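Local coordinates for protein ulvan Lyase-PL25 (Pseudoalteromonas sp. PLSV, PDB 5UAM) that degrades ulvan, the sulfated cell-wall polysaccharide of green seaweeds, as a polysaccharide lyase of family 25 built on a beta-propeller fold, at residues M366-T377 / S388-F399. Sequence-based numbering, arbitrary orientation.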
ATOM      1  N   MET A 366      13.848   4.087   2.115  1.00 14.45           N
ATOM      2  CA  MET A 366      14.306   4.308   3.477  0.56 14.56           C
ATOM      3  C   MET A 366      15.138   5.580   3.489  1.00 15.06           C
ATOM      4  O   MET A 366      15.867   5.852   2.533  1.00 17.03           O
ATOM      5  CB  MET A 366      15.178   3.143   3.929  0.56 17.70           C
ATOM      6  CG  MET A 366      14.446   1.812   3.964  0.56 24.97           C
ATOM      7  SD  MET A 366      15.478   0.473   4.550  0.56 32.24           S
ATOM      8  CE  MET A 366      16.954   0.711   3.568  0.56 38.63           C
ATOM      9  N   VAL A 367      15.046   6.335   4.564  1.00 15.28           N
ATOM     10  CA  VAL A 367      15.781   7.581   4.696  1.00 16.53           C
ATOM     11  C   VAL A 367      16.348   7.652   6.103  1.00 20.12           C
ATOM     12  O   VAL A 367      15.689   7.259   7.072  1.00 21.30           O
ATOM     13  CB  VAL A 367      14.887   8.794   4.373  1.00 16.66           C
ATOM     14  CG1 VAL A 367      13.598   8.767   5.191  1.00 18.51           C
ATOM     15  CG2 VAL A 367      15.645  10.081   4.578  1.00 19.56           C
ATOM     16  N   THR A 368      17.591   8.125   6.211  1.00 20.56           N
ATOM     17  CA  THR A 368      18.253   8.291   7.493  1.00 21.69           C
ATOM     18  C   THR A 368      18.482   9.784   7.672  1.00 21.34           C
ATOM     19  O   THR A 368      17.542  10.514   8.004  1.00 22.43           O
ATOM     20  CB  THR A 368      19.525   7.436   7.547  1.00 27.73           C
ATOM     21  OG1 THR A 368      20.384   7.801   6.459  1.00 26.30           O
ATOM     22  CG2 THR A 368      19.179   5.954   7.430  1.00 26.30           C
ATOM     23  N   ASP A 369      19.704  10.277   7.481  1.00 22.57           N
ATOM     24  CA  ASP A 369      19.911  11.710   7.362  1.00 23.92           C
ATOM     25  C   ASP A 369      19.047  12.233   6.219  1.00 20.67           C
ATOM     26  O   ASP A 369      18.755  11.495   5.276  1.00 20.13           O
ATOM     27  CB  ASP A 369      21.369  12.019   7.015  1.00 27.49           C
ATOM     28  CG  ASP A 369      22.346  11.305   7.913  1.00 48.44           C
ATOM     29  OD1 ASP A 369      22.460  11.700   9.093  1.00 45.99           O
ATOM     30  OD2 ASP A 369      22.984  10.337   7.438  1.00 52.06           O
ATOM     31  N   PRO A 370      18.659  13.509   6.264  1.00 19.51           N
ATOM     32  CA  PRO A 370      17.800  14.059   5.197  1.00 19.59           C
ATOM     33  C   PRO A 370      18.371  13.912   3.801  1.00 20.50           C
ATOM     34  O   PRO A 370      17.602  13.882   2.829  1.00 20.86           O
ATOM     35  CB  PRO A 370      17.665  15.531   5.588  1.00 21.53           C
ATOM     36  CG  PRO A 370      17.850  15.541   7.070  1.00 24.53           C
ATOM     37  CD  PRO A 370      18.867  14.484   7.352  1.00 23.27           C
ATOM     38  N   GLU A 371      19.691  13.842   3.666  1.00 21.39           N
ATOM     39  CA  GLU A 371      20.304  13.765   2.351  1.00 20.26           C
ATOM     40  C   GLU A 371      20.410  12.343   1.822  1.00 21.10           C
ATOM     41  O   GLU A 371      20.621  12.173   0.614  1.00 20.97           O
ATOM     42  CB  GLU A 371      21.720  14.351   2.392  1.00 24.80           C
ATOM     43  CG  GLU A 371      21.778  15.839   2.750  1.00 29.52           C
ATOM     44  CD  GLU A 371      21.578  16.117   4.242  1.00 46.71           C
ATOM     45  OE1 GLU A 371      21.171  17.251   4.578  1.00 50.10           O
ATOM     46  OE2 GLU A 371      21.825  15.213   5.077  1.00 45.06           O
ATOM     47  N   ASN A 372      20.240  11.332   2.676  1.00 19.82           N
ATOM     48  CA  ASN A 372      20.568   9.941   2.362  0.51 19.84           C
ATOM     49  C   ASN A 372      19.269   9.156   2.222  1.00 17.97           C
ATOM     50  O   ASN A 372      18.607   8.840   3.221  1.00 18.65           O
ATOM     51  CB  ASN A 372      21.445   9.349   3.466  0.51 21.14           C
ATOM     52  CG  ASN A 372      21.832   7.897   3.205  0.51 21.61           C
ATOM     53  OD1 ASN A 372      21.092   7.143   2.570  0.51 25.03           O
ATOM     54  ND2 ASN A 372      22.995   7.496   3.713  0.51 32.10           N
ATOM     55  N   ILE A 373      18.901   8.846   0.978  1.00 17.94           N
ATOM     56  CA  ILE A 373      17.673   8.129   0.665  1.00 16.03           C
ATOM     57  C   ILE A 373      18.000   6.942  -0.229  1.00 15.39           C
ATOM     58  O   ILE A 373      18.764   7.078  -1.186  1.00 17.11           O
ATOM     59  CB  ILE A 373      16.713   9.078  -0.070  1.00 16.39           C
ATOM     60  CG1 ILE A 373      16.435  10.328   0.775  1.00 17.01           C
ATOM     61  CG2 ILE A 373      15.430   8.364  -0.443  1.00 18.46           C
ATOM     62  CD1 ILE A 373      16.505  11.599  -0.024  1.00 20.32           C
ATOM     63  N   ARG A 374      17.421   5.782   0.080  0.59 15.61           N
ATOM     64  CA  ARG A 374      17.599   4.569  -0.716  0.59 16.22           C
ATOM     65  C   ARG A 374      16.230   4.047  -1.105  0.59 15.00           C
ATOM     66  O   ARG A 374      15.389   3.818  -0.232  0.59 16.20           O
ATOM     67  CB  ARG A 374      18.257   3.443   0.089  0.59 20.21           C
ATOM     68  CG  ARG A 374      19.702   3.579   0.450  0.59 28.40           C
ATOM     69  CD  ARG A 374      20.057   2.422   1.388  0.59 36.70           C
ATOM     70  NE  ARG A 374      20.381   1.193   0.679  0.59 34.21           N
ATOM     71  CZ  ARG A 374      20.206  -0.040   1.162  0.59 28.15           C
ATOM     72  NH1 ARG A 374      19.662  -0.244   2.353  0.59 21.06           N
ATOM     73  NH2 ARG A 374      20.568  -1.076   0.437  0.59 31.11           N
ATOM     74  N   TYR A 375      16.006   3.842  -2.397  1.00 13.83           N
ATOM     75  CA  TYR A 375      14.807   3.174  -2.882  1.00 12.68           C
ATOM     76  C   TYR A 375      15.141   1.748  -3.263  1.00 13.34           C
ATOM     77  O   TYR A 375      16.204   1.483  -3.833  1.00 16.34           O
ATOM     78  CB  TYR A 375      14.275   3.839  -4.151  1.00 15.03           C
ATOM     79  CG  TYR A 375      13.361   5.018  -3.921  1.00 13.07           C
ATOM     80  CD1 TYR A 375      13.876   6.270  -3.642  1.00 14.08           C
ATOM     81  CD2 TYR A 375      11.987   4.871  -3.972  1.00 12.04           C
ATOM     82  CE1 TYR A 375      13.040   7.346  -3.418  1.00 13.96           C
ATOM     83  CE2 TYR A 375      11.136   5.937  -3.766  1.00 13.48           C
ATOM     84  CZ  TYR A 375      11.664   7.176  -3.480  1.00 13.62           C
ATOM     85  OH  TYR A 375      10.803   8.238  -3.268  1.00 14.46           O
ATOM     86  N   LEU A 376      14.222   0.845  -2.972  1.00 13.37           N
ATOM     87  CA  LEU A 376      14.203  -0.461  -3.616  1.00 12.95           C
ATOM     88  C   LEU A 376      13.051  -0.370  -4.614  1.00 14.01           C
ATOM     89  O   LEU A 376      11.877  -0.262  -4.223  1.00 14.54           O
ATOM     90  CB  LEU A 376      14.037  -1.576  -2.588  1.00 14.23           C
ATOM     91  CG  LEU A 376      14.144  -2.999  -3.124  1.00 16.23           C
ATOM     92  CD1 LEU A 376      15.397  -3.200  -3.959  1.00 16.35           C
ATOM     93  CD2 LEU A 376      14.146  -4.004  -1.970  1.00 16.13           C
ATOM     94  N   THR A 377      13.397  -0.308  -5.898  1.00 14.71           N
ATOM     95  CA  THR A 377      12.441   0.062  -6.930  1.00 14.82           C
ATOM     96  C   THR A 377      12.419  -0.975  -8.037  1.00 14.96           C
ATOM     97  O   THR A 377      13.448  -1.560  -8.387  1.00 14.56           O
ATOM     98  CB  THR A 377      12.730   1.479  -7.455  1.00 20.92           C
ATOM     99  OG1 THR A 377      11.974   1.748  -8.648  1.00 21.99           O
ATOM    100  CG2 THR A 377      14.152   1.635  -7.759  1.00 27.62           C
ATOM    101  N   SER A 388      15.937  -3.228  -7.952  1.00 13.47           N
ATOM    102  CA  SER A 388      17.283  -2.823  -7.585  1.00 14.12           C
ATOM    103  C   SER A 388      17.241  -1.635  -6.632  1.00 14.45           C
ATOM    104  O   SER A 388      16.244  -0.920  -6.539  1.00 14.84           O
ATOM    105  CB  SER A 388      18.123  -2.496  -8.810  1.00 18.00           C
ATOM    106  OG  SER A 388      17.549  -1.422  -9.535  1.00 18.16           O
ATOM    107  N   TRP A 389      18.348  -1.469  -5.918  1.00 16.05           N
ATOM    108  CA  TRP A 389      18.523  -0.357  -4.994  1.00 17.73           C
ATOM    109  C   TRP A 389      19.033   0.870  -5.738  1.00 15.53           C
ATOM    110  O   TRP A 389      19.945   0.781  -6.565  1.00 18.49           O
ATOM    111  CB  TRP A 389      19.547  -0.729  -3.927  1.00 17.73           C
ATOM    112  CG  TRP A 389      19.052  -1.741  -2.915  1.00 18.48           C
ATOM    113  CD1 TRP A 389      19.294  -3.074  -2.907  1.00 21.36           C
ATOM    114  CD2 TRP A 389      18.212  -1.479  -1.781  1.00 18.79           C
ATOM    115  NE1 TRP A 389      18.663  -3.666  -1.829  1.00 21.26           N
ATOM    116  CE2 TRP A 389      18.010  -2.702  -1.117  1.00 20.37           C
ATOM    117  CE3 TRP A 389      17.646  -0.323  -1.249  1.00 19.55           C
ATOM    118  CZ2 TRP A 389      17.249  -2.806   0.048  1.00 21.65           C
ATOM    119  CZ3 TRP A 389      16.886  -0.429  -0.086  1.00 20.41           C
ATOM    120  CH2 TRP A 389      16.701  -1.664   0.544  1.00 21.00           C
ATOM    121  N   TRP A 390      18.450   2.026  -5.428  1.00 16.05           N
ATOM    122  CA  TRP A 390      18.881   3.313  -5.963  1.00 16.77           C
ATOM    123  C   TRP A 390      19.163   4.250  -4.800  1.00 18.78           C
ATOM    124  O   TRP A 390      18.311   4.420  -3.920  1.00 17.16           O
ATOM    125  CB  TRP A 390      17.790   3.900  -6.861  1.00 18.79           C
ATOM    126  CG  TRP A 390      17.636   3.117  -8.131  1.00 17.91           C
ATOM    127  CD1 TRP A 390      17.084   1.880  -8.264  1.00 20.18           C
ATOM    128  CD2 TRP A 390      18.059   3.516  -9.434  1.00 18.49           C
ATOM    129  NE1 TRP A 390      17.131   1.484  -9.572  1.00 22.12           N
ATOM    130  CE2 TRP A 390      17.725   2.463 -10.320  1.00 20.75           C
ATOM    131  CE3 TRP A 390      18.677   4.656  -9.945  1.00 19.75           C
ATOM    132  CZ2 TRP A 390      18.003   2.519 -11.680  1.00 23.34           C
ATOM    133  CZ3 TRP A 390      18.965   4.707 -11.301  1.00 22.92           C
ATOM    134  CH2 TRP A 390      18.624   3.643 -12.153  1.00 22.08           C
ATOM    135  N   GLN A 391      20.350   4.855  -4.797  1.00 18.58           N
ATOM    136  CA  GLN A 391      20.859   5.609  -3.657  1.00 18.91           C
ATOM    137  C   GLN A 391      21.072   7.067  -4.042  1.00 17.31           C
ATOM    138  O   GLN A 391      21.699   7.365  -5.064  1.00 19.61           O
ATOM    139  CB  GLN A 391      22.189   5.022  -3.183  1.00 23.06           C
ATOM    140  CG  GLN A 391      22.925   5.863  -2.139  1.00 27.06           C
ATOM    141  CD  GLN A 391      22.464   5.576  -0.733  1.00 29.08           C
ATOM    142  OE1 GLN A 391      22.613   4.463  -0.237  1.00 33.73           O
ATOM    143  NE2 GLN A 391      21.917   6.587  -0.069  1.00 26.38           N
ATOM    144  N   SER A 392      20.596   7.967  -3.194  1.00 18.08           N
ATOM    145  CA  SER A 392      20.900   9.383  -3.304  1.00 17.77           C
ATOM    146  C   SER A 392      21.655   9.817  -2.062  1.00 20.06           C
ATOM    147  O   SER A 392      21.362   9.357  -0.953  1.00 19.25           O
ATOM    148  CB  SER A 392      19.622  10.217  -3.411  1.00 17.18           C
ATOM    149  OG  SER A 392      19.920  11.612  -3.385  1.00 19.19           O
ATOM    150  N   HIS A 393      22.615  10.726  -2.254  1.00 19.58           N
ATOM    151  CA  HIS A 393      23.273  11.411  -1.148  1.00 20.44           C
ATOM    152  C   HIS A 393      23.080  12.920  -1.203  1.00 22.26           C
ATOM    153  O   HIS A 393      23.770  13.650  -0.479  1.00 24.30           O
ATOM    154  CB  HIS A 393      24.765  11.081  -1.111  1.00 23.60           C
ATOM    155  CG  HIS A 393      25.049   9.661  -0.747  1.00 24.94           C
ATOM    156  ND1 HIS A 393      24.853   9.171   0.527  1.00 32.74           N
ATOM    157  CD2 HIS A 393      25.499   8.620  -1.488  1.00 36.64           C
ATOM    158  CE1 HIS A 393      25.180   7.892   0.559  1.00 32.77           C
ATOM    159  NE2 HIS A 393      25.569   7.530  -0.653  1.00 31.06           N
ATOM    160  N   ASP A 394      22.162  13.404  -2.040  1.00 20.98           N
ATOM    161  CA  ASP A 394      21.887  14.830  -2.163  1.00 20.44           C
ATOM    162  C   ASP A 394      20.415  15.140  -1.923  1.00 22.28           C
ATOM    163  O   ASP A 394      19.866  16.084  -2.495  1.00 23.83           O
ATOM    164  CB  ASP A 394      22.381  15.387  -3.499  1.00 23.84           C
ATOM    165  CG  ASP A 394      21.669  14.793  -4.716  1.00 25.82           C
ATOM    166  OD1 ASP A 394      20.717  13.989  -4.589  1.00 23.32           O
ATOM    167  OD2 ASP A 394      22.097  15.149  -5.835  1.00 30.50           O
ATOM    168  N   GLY A 395      19.767  14.348  -1.067  1.00 19.80           N
ATOM    169  CA  GLY A 395      18.397  14.614  -0.679  1.00 20.24           C
ATOM    170  C   GLY A 395      17.386  14.306  -1.749  1.00 20.95           C
ATOM    171  O   GLY A 395      16.264  14.826  -1.711  1.00 21.17           O
ATOM    172  N   GLY A 396      17.750  13.476  -2.717  1.00 17.53           N
ATOM    173  CA  GLY A 396      16.803  12.986  -3.693  1.00 18.38           C
ATOM    174  C   GLY A 396      16.805  13.712  -5.014  1.00 20.28           C
ATOM    175  O   GLY A 396      15.894  13.482  -5.818  1.00 22.20           O
ATOM    176  N   GLU A 397      17.772  14.594  -5.253  1.00 21.35           N
ATOM    177  CA  GLU A 397      17.893  15.221  -6.568  1.00 25.57           C
ATOM    178  C   GLU A 397      18.455  14.240  -7.587  1.00 30.13           C
ATOM    179  O   GLU A 397      18.035  14.238  -8.750  1.00 29.05           O
ATOM    180  CB  GLU A 397      18.780  16.461  -6.490  1.00 27.62           C
ATOM    181  CG  GLU A 397      18.164  17.599  -5.705  1.00 40.92           C
ATOM    182  CD  GLU A 397      18.908  18.905  -5.884  1.00 54.48           C
ATOM    183  OE1 GLU A 397      19.874  18.942  -6.682  1.00 49.00           O
ATOM    184  OE2 GLU A 397      18.517  19.893  -5.227  1.00 62.18           O
ATOM    185  N   HIS A 398      19.404  13.399  -7.174  1.00 22.84           N
ATOM    186  CA  HIS A 398      19.988  12.395  -8.059  1.00 22.08           C
ATOM    187  C   HIS A 398      20.123  11.078  -7.318  1.00 20.70           C
ATOM    188  O   HIS A 398      20.571  11.048  -6.169  1.00 22.06           O
ATOM    189  CB  HIS A 398      21.388  12.787  -8.526  1.00 22.40           C
ATOM    190  CG  HIS A 398      21.447  14.097  -9.239  1.00 26.55           C
ATOM    191  ND1 HIS A 398      21.652  15.289  -8.581  1.00 32.36           N
ATOM    192  CD2 HIS A 398      21.323  14.407 -10.551  1.00 33.75           C
ATOM    193  CE1 HIS A 398      21.669  16.276  -9.461  1.00 37.09           C
ATOM    194  NE2 HIS A 398      21.468  15.767 -10.663  1.00 35.20           N
ATOM    195  N   PHE A 399      19.755   9.989  -7.994  1.00 19.10           N
ATOM    196  CA  PHE A 399      19.940   8.640  -7.493  1.00 17.87           C
ATOM    197  C   PHE A 399      20.819   7.858  -8.461  1.00 19.76           C
ATOM    198  O   PHE A 399      20.795   8.090  -9.671  1.00 23.01           O
ATOM    199  CB  PHE A 399      18.600   7.897  -7.376  1.00 18.82           C
ATOM    200  CG  PHE A 399      17.690   8.430  -6.303  1.00 16.67           C
ATOM    201  CD1 PHE A 399      16.918   9.559  -6.530  1.00 17.83           C
ATOM    202  CD2 PHE A 399      17.605   7.798  -5.074  1.00 17.13           C
ATOM    203  CE1 PHE A 399      16.074  10.055  -5.540  1.00 18.14           C
ATOM    204  CE2 PHE A 399      16.771   8.283  -4.084  1.00 17.42           C
ATOM    205  CZ  PHE A 399      16.008   9.413  -4.318  1.00 17.55           C
TER
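Arg374 and Trp389 illustrate how a cation laid flat on an aromatic ring joins neighbouring strands within a propeller blade. The guanidinium lies flat on the indole, planes 12° apart, with Arg374 CZ 3.6 Å from the centroid of the Trp389 six-membered ring. A bend at chi3 (84°) in an otherwise extended chain folds the arginine head back over the ring, and a salt bridge to Glu446 anchors it there. Leu376 presses on the opposite indole face, its CD1 3.8 Å from the centroid of the five-membered ring, so the indole is sandwiched between Arg374 and Leu376; Met366 CE touches Trp389 CZ3 obliquely.

The polar interactions begin beside this stack. Gln391 NE2 donates twice: to Asn372 OD1 at 2.8 Å, from above that carbonyl plane, and to the backbone oxygen Ser392 O. Both acceptors lie close to the glutamine amide plane, and the two bonds fix the turn of that amide. Ser392 O is itself gripped by two donors, Gln391 NE2 and Ile373 N, which reach it from opposite faces of its peptide plane.

Backbone bonds pair the strands as an antiparallel hairpin, with Ile373–Ser392, Tyr375–Trp390 and Thr377–Ser388 as hydrogen-bonded pairs. Past the strand ends, Gly395 N reaches Glu371 O at 2.9 Å, tying the type I turn Asp369–Asn372 to the loop after Ser392, where Ser392 OG accepts from Asp394 N in an ST turn.

On the other sheet face the contact is aromatic and aliphatic. Tyr375 points its edge at the face of Phe399 (centroids 5.4 Å apart, planes at 78°), and Ile373 CG2 meets the rim of that ring.

Strands 373-381 and 384-392 are the two inner strands of a four-stranded blade, flanked by 362-367 and 400-408. The Ile373, Tyr375 and Phe399 face packs on strand 336-342 of the preceding blade, where Tyr375 OH bonds His339.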